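Local atomic coordinates of hypothetical protein (Bacteroides fragilis, PDB entry 4I17), a protein that is of unknown function but, as an exported protein built from tetratricopeptide repeats, probably serves as a scaffold for binding other proteins or peptides. Residues Y95-T100 and L115-Y120. Residues are numbered along the deposited sequence; the frame is centred on the assembly and turned at random.
Sequences YIATLT and LYAIYY
In tetratricopeptide repeats the second helix of one repeat packs against the first helix of the next, helping to build the superhelix, and this inter-repeat contact between helices 92-105 and 110-129, near the middle of the chain, illustrates the principle. Both segments are regular alpha-helix, their axes 10.0 Å apart at closest approach and crossing at -142°, roughly antiparallel. Leu99 and Tyr116 set the register, with CA atoms 6.1 Å apart. Ile96 (chi1 t, chi2 p) enters a pocket of three tyrosines: its CB sits over the face of the Tyr119 ring, a CH-pi contact 3.8 Å from the centroid, while Ile96 CD1 lies 3.7 Å from Tyr116 CD1 and Ile96 CG1 3.6 Å from Tyr120 CE2. Leu99 CD1 meets Leu115 CB at 3.8 Å, and Tyr95 CD2 lies 3.8 Å from Tyr119 CD1. Helix 75-88 flanks Tyr95, Leu99 and Leu115; Tyr120 stacks on His142 and Tyr116 OH is hydrogen-bonded to Asp145 OD2. No direct hydrogen bond joins the segments; two waters bridge them. One links Tyr95 OH to Leu115 O, 2.7 Å from each; another donates to Thr100 OG1 and lies 2.7 Å from Tyr120 OH, while Thr100 OG1 itself donates to Ile96 O at 2.6 Å.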
loop_
_atom_site.group_PDB
_atom_site.type_symbol
_atom_site.label_atom_id
_atom_site.label_comp_id
_atom_site.label_asym_id
_atom_site.label_seq_id
_atom_site.Cartn_x
_atom_site.Cartn_y
_atom_site.Cartn_z
ATOM N N TYR A 95 9.473 2.492 0.647
ATOM C CA TYR A 95 8.603 1.578 -0.109
ATOM C C TYR A 95 7.261 2.255 -0.400
ATOM O O TYR A 95 6.882 2.387 -1.566
ATOM C CB TYR A 95 8.386 0.292 0.697
ATOM C CG TYR A 95 7.365 -0.629 0.066
ATOM C CD1 TYR A 95 7.660 -1.335 -1.093
ATOM C CD2 TYR A 95 6.139 -0.870 0.683
ATOM C CE1 TYR A 95 6.737 -2.210 -1.661
ATOM C CE2 TYR A 95 5.216 -1.754 0.128
ATOM C CZ TYR A 95 5.540 -2.447 -1.024
ATOM O OH TYR A 95 4.642 -3.313 -1.594
ATOM N N ILE A 96 6.579 2.764 0.642
ATOM C CA ILE A 96 5.268 3.395 0.437
ATOM C C ILE A 96 5.387 4.783 -0.215
ATOM O O ILE A 96 4.490 5.166 -0.974
ATOM C CB ILE A 96 4.395 3.409 1.728
ATOM C CG1 ILE A 96 2.925 3.762 1.416
ATOM C CG2 ILE A 96 4.969 4.329 2.836
ATOM C CD1 ILE A 96 2.258 2.820 0.337
ATOM N N ALA A 97 6.481 5.524 0.029
ATOM C CA ALA A 97 6.683 6.824 -0.645
ATOM C C ALA A 97 6.799 6.634 -2.166
ATOM O O ALA A 97 6.216 7.400 -2.929
ATOM C CB ALA A 97 7.930 7.514 -0.111
ATOM N N THR A 98 7.490 5.573 -2.601
ATOM C CA THR A 98 7.655 5.247 -4.026
ATOM C C THR A 98 6.337 4.821 -4.609
ATOM O O THR A 98 5.973 5.298 -5.686
ATOM C CB THR A 98 8.734 4.166 -4.245
ATOM O OG1 THR A 98 9.938 4.612 -3.632
ATOM C CG2 THR A 98 9.020 3.941 -5.727
ATOM N N LEU A 99 5.600 3.939 -3.914
ATOM C CA LEU A 99 4.283 3.560 -4.438
ATOM C C LEU A 99 3.368 4.776 -4.554
ATOM O O LEU A 99 2.570 4.830 -5.487
ATOM C CB LEU A 99 3.619 2.490 -3.561
ATOM C CG LEU A 99 4.288 1.098 -3.585
ATOM C CD1 LEU A 99 3.632 0.193 -2.548
ATOM C CD2 LEU A 99 4.157 0.444 -4.973
ATOM N N THR A 100 3.472 5.744 -3.605
ATOM C CA THR A 100 2.635 6.955 -3.602
ATOM C C THR A 100 2.964 7.778 -4.847
ATOM O O THR A 100 2.057 8.259 -5.522
ATOM C CB THR A 100 2.797 7.734 -2.289
ATOM O OG1 THR A 100 2.496 6.858 -1.191
ATOM C CG2 THR A 100 1.869 8.966 -2.218
ATOM N N LEU A 115 -0.726 -2.900 -4.383
ATOM C CA LEU A 115 0.385 -2.796 -3.425
ATOM C C LEU A 115 0.200 -1.650 -2.420
ATOM O O LEU A 115 0.477 -1.818 -1.221
ATOM C CB LEU A 115 1.699 -2.618 -4.180
ATOM C CG LEU A 115 2.027 -3.772 -5.128
ATOM C CD1 LEU A 115 3.151 -3.386 -6.097
ATOM C CD2 LEU A 115 2.349 -5.042 -4.354
ATOM N N TYR A 116 -0.251 -0.505 -2.909
ATOM C CA TYR A 116 -0.495 0.677 -2.081
ATOM C C TYR A 116 -1.563 0.367 -1.026
ATOM O O TYR A 116 -1.387 0.622 0.166
ATOM C CB TYR A 116 -0.974 1.825 -2.991
ATOM C CG TYR A 116 -1.242 3.128 -2.274
ATOM C CD1 TYR A 116 -0.237 4.078 -2.111
ATOM C CD2 TYR A 116 -2.511 3.424 -1.773
ATOM C CE1 TYR A 116 -0.489 5.290 -1.469
ATOM C CE2 TYR A 116 -2.757 4.612 -1.080
ATOM C CZ TYR A 116 -1.751 5.556 -0.971
ATOM O OH TYR A 116 -1.990 6.742 -0.327
ATOM N N ALA A 117 -2.696 -0.142 -1.491
ATOM C CA ALA A 117 -3.798 -0.437 -0.596
ATOM C C ALA A 117 -3.414 -1.555 0.374
ATOM O O ALA A 117 -3.772 -1.451 1.537
ATOM C CB ALA A 117 -5.026 -0.816 -1.396
ATOM N N ILE A 118 -2.690 -2.608 -0.073
ATOM C CA ILE A 118 -2.334 -3.709 0.850
ATOM C C ILE A 118 -1.440 -3.158 1.969
ATOM O O ILE A 118 -1.609 -3.527 3.137
ATOM C CB ILE A 118 -1.693 -4.899 0.075
ATOM C CG1 ILE A 118 -2.823 -5.653 -0.661
ATOM C CG2 ILE A 118 -0.905 -5.869 1.013
ATOM C CD1 ILE A 118 -2.371 -6.452 -1.829
ATOM N N TYR A 119 -0.522 -2.269 1.616
ATOM C CA TYR A 119 0.394 -1.699 2.610
ATOM C C TYR A 119 -0.386 -1.012 3.750
ATOM O O TYR A 119 -0.128 -1.251 4.942
ATOM C CB TYR A 119 1.331 -0.687 1.937
ATOM C CG TYR A 119 2.212 0.007 2.945
ATOM C CD1 TYR A 119 3.407 -0.569 3.365
ATOM C CD2 TYR A 119 1.825 1.212 3.527
ATOM C CE1 TYR A 119 4.201 0.044 4.341
ATOM C CE2 TYR A 119 2.607 1.831 4.501
ATOM C CZ TYR A 119 3.810 1.254 4.881
ATOM O OH TYR A 119 4.607 1.867 5.810
ATOM N N TYR A 120 -1.304 -0.109 3.363
ATOM C CA TYR A 120 -2.077 0.645 4.324
ATOM C C TYR A 120 -3.107 -0.222 5.058
ATOM O O TYR A 120 -3.359 0.052 6.237
ATOM C CB TYR A 120 -2.739 1.858 3.659
ATOM C CG TYR A 120 -1.743 2.994 3.524
ATOM C CD1 TYR A 120 -1.132 3.550 4.650
ATOM C CD2 TYR A 120 -1.389 3.496 2.269
ATOM C CE1 TYR A 120 -0.228 4.607 4.539
ATOM C CE2 TYR A 120 -0.493 4.557 2.146
ATOM C CZ TYR A 120 0.098 5.098 3.283
ATOM O OH TYR A 120 0.996 6.134 3.185
HETATM O O HOH W 1 2.219 -3.763 -0.480
HETATM O O HOH W 2 0.975 7.679 0.958
#